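PDB 4MU6: kinectin 1 (Kinesin receptor) from Legionella pneumophila, which is an effector protein of unknown molecular function, represented here by its long, almost wholly helical N-terminal domain. Local coordinates for residues Glu12-His17 against Gln253-Ile258; Gln20-Glu25 against Pro261-Glu266; Leu37-Ile42 against Lys294-Phe299. All coordinates share one frame; numbering follows the deposited sequence.

Contact 1. Residues Glu12-His17 against Gln253-Ile258; sequences ELVTEH and QEADQI
Val14 meets Ala255 and Ile258 through apolar carbons, chiefly methyls, with no flat group between them; the imidazole of His17, one turn further on, takes no part in the touch. At the edge of that ring, in its plane, lies Leu13 O, 3.1 Å from His17 CD2, while His17 ND1 is hydrogen-bonded to Ser48 OG on helix 43-105. The contact belongs to the helical bundle at one end of this elongated domain, where the short helix 10-22 packs on helix 227-273. Val14 is buried and supplies a single branch, CG2, which approaches Ala255 CB to 3.6 Å and Ala255 CA to 3.9 Å. Its chi1 of -180° sets CG1 anti to the backbone N and leaves CG2 beside that N, facing the other helix. Val14 also touches Asn259 and Leu262, a spacing consistent with Val14 as a knob in a knobs-into-holes arrangement. Helix 43-105 closes the group from another side, Val49 touching both His17 and Ala255. No hydrogen bond crosses between the segments, and the small methyl of Ala255 lets the helices come close, with Val14 CA and Ala255 CA 6.4 Å apart. At the more exposed border, one turn beyond Ala255, Ile258 CD1 rests against the same Val14 CG2 at 3.9 Å.

Contact 2. Residues Gln20-Glu25 against Pro261-Glu266; sequences QFLADE and PLFLEE
Leu22 reaches from near the C-terminal end of helix 10-22 to Phe263 and Glu266 on helix 227-273, and its two methyls divide the work. CD1 lies 3.6 Å from Glu266 CB and equally near the backbone oxygen of that residue, so it is pressed against the helix surface itself. CD2 turns to the aromatic neighbour and stops 4.1 Å from Phe263 CE1. The same CE1 atom meets Phe21 CE1 at 4.0 Å, the two phenyl groups meeting at a slant. Both phenylalanines hold CG anti to the backbone N (chi1 179° for Phe21, 174° for Phe263), and in Phe263 this carries the end of the ring nearer to helix 10-22 than its backbone would suggest. This is the tight part: Leu22 and Phe263 are buried, Glu266 CB closes up against the leucine, and Leu27, Ile42 and Ile45 add further apolar surface round the rings.

The other side is looser and polar. Past its CB, Glu266 bends at chi2 (-62°) and takes its carboxylate away to a salt bridge between OE2 and Lys269 NZ on the same helix. Flanking positions on both segments face solvent. Further along, the backbone oxygens of Asp24 and Glu25 accept hydrogen bonds from the side-chain hydroxyls of Tyr270 and Thr277. Between the two segments themselves, no hydrogen bond forms. Their join is therefore one of shape and hydrophobic burial, in which the acidic side chain contributes only its aliphatic part and its charge is probably offset largely by Lys269.

Contact 3. Residues Leu37-Ile42 against Lys294-Phe299; sequences LSKAPI and KQHLEF
Lys39, as modelled, lays the end of its side chain over one face of Phe299, a cation-pi contact between two loops at the surface of the helical bundle. Lys39 has the most area buried here and is the first residue beyond helix 29-38; its left-handed backbone, with phi 41°, breaks the helix and starts the linker toward helix 43-105. Phe299 is the last modelled residue, in the tail that follows helix 280-294.

The lysine chain is otherwise extended but bends at chi3 (61°), which brings both CE and NZ to the ring. NZ lies 3.5 Å from the ring centroid and 34° off the normal, displaced toward the CG side of the phenyl group. CE adds a CH-pi contact, 4.2 Å from the same centroid and more nearly over it. The two side chains run past each other in opposite directions, the lysine reaching out toward the tail and the phenyl ring pointing back along it. Phe299 is poorly ordered, so the very close approach of NZ to its CG is doubtful and the cation-pi geometry should be read as approximate. Both residues also touch crystal neighbours, and the pose may owe something to the lattice.

The side chain of Lys39 also touches Tyr260 and Ile293, which places it between helices 227-273 and 280-294. His296, third in buried area, has its ring against that of Tyr292, the two meeting at a slant. Were His296 protonated, its charge would probably be mildly unfavourable beside the ammonium group, since His296 NE2 stands 5.2 Å from Lys39 NZ. The nearest imidazole atom to Lys39 NZ is His296 CD2, at 4.3 Å.

In the fold
From the N terminus, helix 10-22 carries the first half of contact 1 and, at its end and just beyond, that of contact 2; helix 29-38 and the linker after it supply the first half of contact 3. The chain then runs out through the long helices and returns in helix 227-273, which closes contacts 1 and 2, and the tail after helix 280-294 closes contact 3, in the same order, so the three closures, each spanning more than 230 residues, cross rather than nest. Contacts 1 and 2, with centres 12 Å apart, share packing through Leu262. The linker of contact 3 touches both others: Pro41 meets Asp256, and Ile42 meets Phe263.

Contact 1. Residues Glu12-His17 against Gln253-Ile258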
loop_
_atom_site.group_PDB
_atom_site.type_symbol
_atom_site.label_atom_id
_atom_site.label_comp_id
_atom_site.label_asym_id
_atom_site.label_seq_id
_atom_site.Cartn_x
_atom_site.Cartn_y
_atom_site.Cartn_z
ATOM N N GLU A 12 -12.503 -6.358 -34.090
ATOM C CA GLU A 12 -13.930 -6.250 -33.826
ATOM C C GLU A 12 -14.306 -4.865 -33.276
ATOM O O GLU A 12 -15.393 -4.356 -33.546
ATOM C CB GLU A 12 -14.333 -7.347 -32.851
ATOM C CG GLU A 12 -15.808 -7.538 -32.675
ATOM C CD GLU A 12 -16.103 -8.665 -31.712
ATOM O OE1 GLU A 12 -15.221 -9.537 -31.542
ATOM O OE2 GLU A 12 -17.200 -8.675 -31.114
ATOM N N LEU A 13 -13.406 -4.249 -32.516
ATOM C CA LEU A 13 -13.683 -2.916 -31.976
ATOM C C LEU A 13 -13.706 -1.869 -33.087
ATOM O O LEU A 13 -14.637 -1.064 -33.181
ATOM C CB LEU A 13 -12.663 -2.524 -30.905
ATOM C CG LEU A 13 -12.838 -1.122 -30.302
ATOM C CD1 LEU A 13 -14.182 -1.002 -29.637
ATOM C CD2 LEU A 13 -11.744 -0.827 -29.299
ATOM N N VAL A 14 -12.677 -1.882 -33.927
ATOM C CA VAL A 14 -12.593 -0.927 -35.027
ATOM C C VAL A 14 -13.792 -1.087 -35.961
ATOM O O VAL A 14 -14.385 -0.097 -36.403
ATOM C CB VAL A 14 -11.265 -1.079 -35.793
ATOM C CG1 VAL A 14 -11.172 -0.078 -36.935
ATOM C CG2 VAL A 14 -10.086 -0.893 -34.821
ATOM N N THR A 15 -14.174 -2.333 -36.212
ATOM C CA THR A 15 -15.294 -2.628 -37.096
ATOM C C THR A 15 -16.585 -2.036 -36.552
ATOM O O THR A 15 -17.366 -1.430 -37.293
ATOM C CB THR A 15 -15.483 -4.145 -37.279
ATOM O OG1 THR A 15 -14.330 -4.691 -37.926
ATOM C CG2 THR A 15 -16.704 -4.428 -38.132
ATOM N N GLU A 16 -16.799 -2.219 -35.253
ATOM C CA GLU A 16 -17.990 -1.699 -34.606
ATOM C C GLU A 16 -18.035 -0.191 -34.774
ATOM O O GLU A 16 -19.080 0.377 -35.079
ATOM C CB GLU A 16 -18.004 -2.070 -33.128
ATOM C CG GLU A 16 -19.286 -1.679 -32.402
ATOM C CD GLU A 16 -19.151 -1.749 -30.878
ATOM O OE1 GLU A 16 -20.058 -2.306 -30.222
ATOM O OE2 GLU A 16 -18.142 -1.241 -30.334
ATOM N N HIS A 17 -16.887 0.455 -34.610
ATOM C CA HIS A 17 -16.823 1.905 -34.759
ATOM C C HIS A 17 -16.935 2.381 -36.215
ATOM O O HIS A 17 -17.443 3.468 -36.483
ATOM C CB HIS A 17 -15.573 2.460 -34.089
ATOM C CG HIS A 17 -15.654 2.465 -32.595
ATOM N ND1 HIS A 17 -15.825 3.620 -31.865
ATOM C CD2 HIS A 17 -15.609 1.453 -31.696
ATOM C CE1 HIS A 17 -15.870 3.322 -30.579
ATOM N NE2 HIS A 17 -15.739 2.013 -30.449
ATOM N N GLN A 253 -2.150 1.829 -31.446
ATOM C CA GLN A 253 -1.328 1.718 -32.638
ATOM C C GLN A 253 -1.840 0.624 -33.571
ATOM O O GLN A 253 -1.850 0.802 -34.776
ATOM C CB GLN A 253 0.142 1.480 -32.284
ATOM C CG GLN A 253 1.051 1.350 -33.498
ATOM C CD GLN A 253 0.946 2.540 -34.438
ATOM O OE1 GLN A 253 0.671 3.666 -34.012
ATOM N NE2 GLN A 253 1.156 2.295 -35.728
ATOM N N GLU A 254 -2.273 -0.498 -33.008
ATOM C CA GLU A 254 -2.844 -1.581 -33.802
ATOM C C GLU A 254 -4.104 -1.143 -34.552
ATOM O O GLU A 254 -4.229 -1.333 -35.774
ATOM C CB GLU A 254 -3.177 -2.772 -32.911
ATOM C CG GLU A 254 -2.971 -4.112 -33.590
ATOM C CD GLU A 254 -2.930 -5.272 -32.606
ATOM O OE1 GLU A 254 -2.547 -5.053 -31.432
ATOM O OE2 GLU A 254 -3.278 -6.406 -33.015
ATOM N N ALA A 255 -5.040 -0.573 -33.807
ATOM C CA ALA A 255 -6.281 -0.062 -34.354
ATOM C C ALA A 255 -6.010 0.963 -35.444
ATOM O O ALA A 255 -6.744 1.031 -36.426
ATOM C CB ALA A 255 -7.143 0.559 -33.239
ATOM N N ASP A 256 -4.967 1.767 -35.255
ATOM C CA ASP A 256 -4.528 2.714 -36.273
ATOM C C ASP A 256 -4.128 1.972 -37.548
ATOM O O ASP A 256 -4.512 2.359 -38.649
ATOM C CB ASP A 256 -3.335 3.524 -35.758
ATOM C CG ASP A 256 -2.763 4.466 -36.807
ATOM O OD1 ASP A 256 -2.045 3.996 -37.726
ATOM O OD2 ASP A 256 -3.020 5.682 -36.701
ATOM N N GLN A 257 -3.351 0.904 -37.390
ATOM C CA GLN A 257 -2.819 0.163 -38.536
ATOM C C GLN A 257 -3.898 -0.446 -39.425
ATOM O O GLN A 257 -3.743 -0.518 -40.643
ATOM C CB GLN A 257 -1.884 -0.950 -38.059
ATOM C CG GLN A 257 -0.545 -0.468 -37.560
ATOM C CD GLN A 257 0.316 0.087 -38.674
ATOM O OE1 GLN A 257 0.287 1.288 -38.958
ATOM N NE2 GLN A 257 1.087 -0.787 -39.316
ATOM N N ILE A 258 -4.992 -0.881 -38.812
ATOM C CA ILE A 258 -6.005 -1.639 -39.533
ATOM C C ILE A 258 -7.251 -0.827 -39.895
ATOM O O ILE A 258 -8.147 -1.341 -40.547
ATOM C CB ILE A 258 -6.455 -2.860 -38.716
ATOM C CG1 ILE A 258 -7.167 -2.405 -37.441
ATOM C CG2 ILE A 258 -5.264 -3.762 -38.396
ATOM C CD1 ILE A 258 -7.817 -3.538 -36.670
#

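Contact 2. Residues Gln20-Glu25 against Pro261-Glu266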
loop_
_atom_site.group_PDB
_atom_site.type_symbol
_atom_site.label_atom_id
_atom_site.label_comp_id
_atom_site.label_asym_id
_atom_site.label_seq_id
_atom_site.Cartn_x
_atom_site.Cartn_y
_atom_site.Cartn_z
ATOM N N GLN A 20 -20.702 2.054 -36.992
ATOM C CA GLN A 20 -21.450 3.137 -36.362
ATOM C C GLN A 20 -21.332 4.422 -37.181
ATOM O O GLN A 20 -22.308 5.154 -37.365
ATOM C CB GLN A 20 -20.981 3.353 -34.919
ATOM C CG GLN A 20 -21.635 4.535 -34.238
ATOM C CD GLN A 20 -23.143 4.430 -34.233
ATOM O OE1 GLN A 20 -23.702 3.334 -34.138
ATOM N NE2 GLN A 20 -23.816 5.569 -34.350
ATOM N N PHE A 21 -20.131 4.676 -37.688
ATOM C CA PHE A 21 -19.875 5.835 -38.529
ATOM C C PHE A 21 -20.664 5.737 -39.837
ATOM O O PHE A 21 -21.289 6.707 -40.265
ATOM C CB PHE A 21 -18.378 5.909 -38.807
ATOM C CG PHE A 21 -17.964 7.054 -39.699
ATOM C CD1 PHE A 21 -17.920 6.898 -41.080
ATOM C CD2 PHE A 21 -17.577 8.264 -39.156
ATOM C CE1 PHE A 21 -17.514 7.935 -41.900
ATOM C CE2 PHE A 21 -17.173 9.305 -39.971
ATOM C CZ PHE A 21 -17.148 9.143 -41.341
ATOM N N LEU A 22 -20.635 4.562 -40.464
ATOM C CA LEU A 22 -21.332 4.362 -41.730
ATOM C C LEU A 22 -22.852 4.229 -41.559
ATOM O O LEU A 22 -23.578 4.101 -42.541
ATOM C CB LEU A 22 -20.739 3.173 -42.503
ATOM C CG LEU A 22 -19.317 3.414 -43.030
ATOM C CD1 LEU A 22 -18.655 2.144 -43.571
ATOM C CD2 LEU A 22 -19.307 4.516 -44.085
ATOM N N ALA A 23 -23.334 4.267 -40.317
ATOM C CA ALA A 23 -24.773 4.309 -40.069
ATOM C C ALA A 23 -25.319 5.658 -40.506
ATOM O O ALA A 23 -26.515 5.821 -40.701
ATOM C CB ALA A 23 -25.078 4.067 -38.607
ATOM N N ASP A 24 -24.420 6.628 -40.643
ATOM C CA ASP A 24 -24.748 7.957 -41.150
ATOM C C ASP A 24 -25.219 7.886 -42.615
ATOM O O ASP A 24 -24.454 7.573 -43.522
ATOM C CB ASP A 24 -23.518 8.860 -41.021
ATOM C CG ASP A 24 -23.845 10.329 -41.157
ATOM O OD1 ASP A 24 -24.761 10.688 -41.932
ATOM O OD2 ASP A 24 -23.169 11.134 -40.484
ATOM N N GLU A 25 -26.486 8.192 -42.842
ATOM C CA GLU A 25 -27.051 8.081 -44.174
ATOM C C GLU A 25 -26.886 9.378 -44.968
ATOM O O GLU A 25 -27.417 9.524 -46.068
ATOM C CB GLU A 25 -28.517 7.658 -44.073
ATOM C CG GLU A 25 -28.693 6.407 -43.210
ATOM C CD GLU A 25 -30.061 5.767 -43.356
ATOM O OE1 GLU A 25 -30.718 5.989 -44.395
ATOM O OE2 GLU A 25 -30.477 5.034 -42.432
ATOM N N PRO A 261 -7.910 -0.126 -44.112
ATOM C CA PRO A 261 -8.391 -1.234 -44.956
ATOM C C PRO A 261 -9.785 -1.721 -44.542
ATOM O O PRO A 261 -10.578 -2.106 -45.402
ATOM C CB PRO A 261 -7.353 -2.340 -44.741
ATOM C CG PRO A 261 -6.122 -1.638 -44.197
ATOM C CD PRO A 261 -6.628 -0.439 -43.446
ATOM N N LEU A 262 -10.084 -1.680 -43.248
ATOM C CA LEU A 262 -11.392 -2.120 -42.774
ATOM C C LEU A 262 -12.474 -1.166 -43.256
ATOM O O LEU A 262 -13.566 -1.583 -43.654
ATOM C CB LEU A 262 -11.418 -2.203 -41.239
ATOM C CG LEU A 262 -10.832 -3.447 -40.565
ATOM C CD1 LEU A 262 -11.094 -3.415 -39.051
ATOM C CD2 LEU A 262 -11.416 -4.713 -41.177
ATOM N N PHE A 263 -12.166 0.123 -43.224
ATOM C CA PHE A 263 -13.122 1.133 -43.645
ATOM C C PHE A 263 -13.481 0.970 -45.125
ATOM O O PHE A 263 -14.639 1.125 -45.523
ATOM C CB PHE A 263 -12.552 2.525 -43.410
ATOM C CG PHE A 263 -13.415 3.632 -43.952
ATOM C CD1 PHE A 263 -14.517 4.084 -43.238
ATOM C CD2 PHE A 263 -13.117 4.232 -45.168
ATOM C CE1 PHE A 263 -15.315 5.116 -43.729
ATOM C CE2 PHE A 263 -13.907 5.258 -45.660
ATOM C CZ PHE A 263 -15.003 5.704 -44.942
ATOM N N LEU A 264 -12.469 0.676 -45.931
ATOM C CA LEU A 264 -12.663 0.482 -47.360
ATOM C C LEU A 264 -13.618 -0.694 -47.612
ATOM O O LEU A 264 -14.551 -0.583 -48.408
ATOM C CB LEU A 264 -11.312 0.290 -48.051
ATOM C CG LEU A 264 -11.153 1.048 -49.373
ATOM C CD1 LEU A 264 -11.264 2.559 -49.162
ATOM C CD2 LEU A 264 -9.838 0.680 -50.069
ATOM N N GLU A 265 -13.402 -1.800 -46.903
ATOM C CA GLU A 265 -14.290 -2.969 -46.968
ATOM C C GLU A 265 -15.729 -2.627 -46.596
ATOM O O GLU A 265 -16.685 -3.017 -47.280
ATOM C CB GLU A 265 -13.798 -4.076 -46.021
ATOM C CG GLU A 265 -12.531 -4.790 -46.456
ATOM C CD GLU A 265 -12.770 -5.779 -47.588
ATOM O OE1 GLU A 265 -13.939 -6.170 -47.797
ATOM O OE2 GLU A 265 -11.790 -6.164 -48.270
ATOM N N GLU A 266 -15.892 -1.911 -45.490
ATOM C CA GLU A 266 -17.232 -1.619 -45.013
ATOM C C GLU A 266 -17.917 -0.584 -45.881
ATOM O O GLU A 266 -19.132 -0.538 -45.941
ATOM C CB GLU A 266 -17.206 -1.154 -43.558
ATOM C CG GLU A 266 -16.964 -2.280 -42.575
ATOM C CD GLU A 266 -18.064 -3.321 -42.617
ATOM O OE1 GLU A 266 -19.229 -2.935 -42.853
ATOM O OE2 GLU A 266 -17.763 -4.520 -42.423
#

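Contact 3. Residues Leu37-Ile42 against Lys294-Phe299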
loop_
_atom_site.group_PDB
_atom_site.type_symbol
_atom_site.label_atom_id
_atom_site.label_comp_id
_atom_site.label_asym_id
_atom_site.label_seq_id
_atom_site.Cartn_x
_atom_site.Cartn_y
_atom_site.Cartn_z
ATOM N N LEU A 37 -9.131 8.493 -50.767
ATOM C CA LEU A 37 -7.851 8.982 -51.248
ATOM C C LEU A 37 -6.765 9.056 -50.171
ATOM O O LEU A 37 -5.581 8.911 -50.465
ATOM C CB LEU A 37 -8.035 10.358 -51.882
ATOM C CG LEU A 37 -8.703 10.310 -53.247
ATOM C CD1 LEU A 37 -8.883 11.711 -53.788
ATOM C CD2 LEU A 37 -7.850 9.471 -54.183
ATOM N N SER A 38 -7.168 9.273 -48.926
ATOM C CA SER A 38 -6.211 9.526 -47.857
ATOM C C SER A 38 -5.288 8.349 -47.533
ATOM O O SER A 38 -4.189 8.565 -47.041
ATOM C CB SER A 38 -6.928 9.983 -46.578
ATOM O OG SER A 38 -7.538 8.897 -45.890
ATOM N N LYS A 39 -5.737 7.121 -47.806
ATOM C CA LYS A 39 -5.035 5.915 -47.349
ATOM C C LYS A 39 -4.508 6.044 -45.907
ATOM O O LYS A 39 -3.376 5.670 -45.607
ATOM C CB LYS A 39 -3.898 5.554 -48.308
ATOM C CG LYS A 39 -4.366 5.400 -49.746
ATOM C CD LYS A 39 -3.361 4.635 -50.575
ATOM C CE LYS A 39 -3.178 3.248 -50.019
ATOM N NZ LYS A 39 -2.025 2.634 -50.673
ATOM N N ALA A 40 -5.342 6.582 -45.027
ATOM C CA ALA A 40 -4.952 6.860 -43.651
ATOM C C ALA A 40 -6.118 6.504 -42.732
ATOM O O ALA A 40 -7.235 6.286 -43.211
ATOM C CB ALA A 40 -4.580 8.332 -43.510
ATOM N N PRO A 41 -5.865 6.387 -41.413
ATOM C CA PRO A 41 -7.028 6.127 -40.554
ATOM C C PRO A 41 -8.072 7.244 -40.684
ATOM O O PRO A 41 -7.693 8.403 -40.830
ATOM C CB PRO A 41 -6.424 6.077 -39.133
ATOM C CG PRO A 41 -5.028 6.628 -39.268
ATOM C CD PRO A 41 -4.595 6.337 -40.664
ATOM N N ILE A 42 -9.358 6.897 -40.700
ATOM C CA ILE A 42 -10.402 7.917 -40.723
ATOM C C ILE A 42 -10.343 8.618 -39.364
ATOM O O ILE A 42 -10.438 7.954 -38.328
ATOM C CB ILE A 42 -11.817 7.323 -40.937
ATOM C CG1 ILE A 42 -11.844 6.344 -42.122
ATOM C CG2 ILE A 42 -12.853 8.451 -41.072
ATOM C CD1 ILE A 42 -11.126 6.825 -43.361
ATOM N N LYS A 294 -7.427 -0.147 -54.841
ATOM C CA LYS A 294 -7.365 -1.599 -54.710
ATOM C C LYS A 294 -6.414 -2.268 -55.722
ATOM O O LYS A 294 -5.780 -3.284 -55.422
ATOM C CB LYS A 294 -8.780 -2.179 -54.838
ATOM C CG LYS A 294 -9.054 -3.376 -53.938
ATOM C CD LYS A 294 -10.470 -3.927 -54.124
ATOM C CE LYS A 294 -10.613 -5.288 -53.450
ATOM N NZ LYS A 294 -11.964 -5.879 -53.614
ATOM N N GLN A 295 -6.322 -1.693 -56.915
ATOM C CA GLN A 295 -5.521 -2.261 -57.988
ATOM C C GLN A 295 -4.171 -1.566 -58.095
ATOM O O GLN A 295 -3.408 -1.827 -59.018
ATOM C CB GLN A 295 -6.274 -2.157 -59.316
ATOM C CG GLN A 295 -7.628 -2.839 -59.283
ATOM C CD GLN A 295 -8.454 -2.556 -60.526
ATOM O OE1 GLN A 295 -8.630 -1.404 -60.927
ATOM N NE2 GLN A 295 -8.950 -3.612 -61.152
ATOM N N HIS A 296 -3.892 -0.684 -57.138
ATOM C CA HIS A 296 -2.655 0.102 -57.094
ATOM C C HIS A 296 -1.407 -0.762 -57.277
ATOM O O HIS A 296 -1.322 -1.857 -56.718
ATOM C CB HIS A 296 -2.574 0.824 -55.746
ATOM C CG HIS A 296 -2.154 2.260 -55.835
ATOM N ND1 HIS A 296 -1.648 2.822 -56.989
ATOM C CD2 HIS A 296 -2.169 3.248 -54.908
ATOM C CE1 HIS A 296 -1.366 4.094 -56.766
ATOM N NE2 HIS A 296 -1.674 4.378 -55.511
ATOM N N LEU A 297 -0.455 -0.268 -58.070
ATOM C CA LEU A 297 0.817 -0.963 -58.305
ATOM C C LEU A 297 1.842 -0.747 -57.173
ATOM O O LEU A 297 2.773 -1.526 -57.029
ATOM C CB LEU A 297 1.439 -0.533 -59.634
ATOM C CG LEU A 297 0.889 -1.080 -60.960
ATOM C CD1 LEU A 297 0.571 -2.566 -60.870
ATOM C CD2 LEU A 297 -0.319 -0.287 -61.395
ATOM N N GLU A 298 1.675 0.320 -56.400
ATOM C CA GLU A 298 2.507 0.558 -55.211
ATOM C C GLU A 298 1.882 0.025 -53.914
ATOM O O GLU A 298 2.573 -0.586 -53.095
ATOM C CB GLU A 298 2.824 2.050 -55.044
ATOM C CG GLU A 298 3.890 2.586 -55.988
ATOM C CD GLU A 298 4.201 4.053 -55.738
ATOM O OE1 GLU A 298 3.429 4.712 -55.005
ATOM O OE2 GLU A 298 5.219 4.546 -56.274
ATOM N N PHE A 299 0.582 0.267 -53.730
ATOM C CA PHE A 299 -0.142 -0.165 -52.531
ATOM C C PHE A 299 -1.643 0.008 -52.756
ATOM O O PHE A 299 -2.404 -0.963 -52.732
ATOM C CB PHE A 299 0.331 0.640 -51.306
ATOM C CG PHE A 299 -0.315 0.239 -49.987
ATOM C CD1 PHE A 299 -1.195 -0.836 -49.892
ATOM C CD2 PHE A 299 -0.033 0.962 -48.835
ATOM C CE1 PHE A 299 -1.777 -1.171 -48.683
ATOM C CE2 PHE A 299 -0.608 0.627 -47.623
ATOM C CZ PHE A 299 -1.478 -0.440 -47.547
#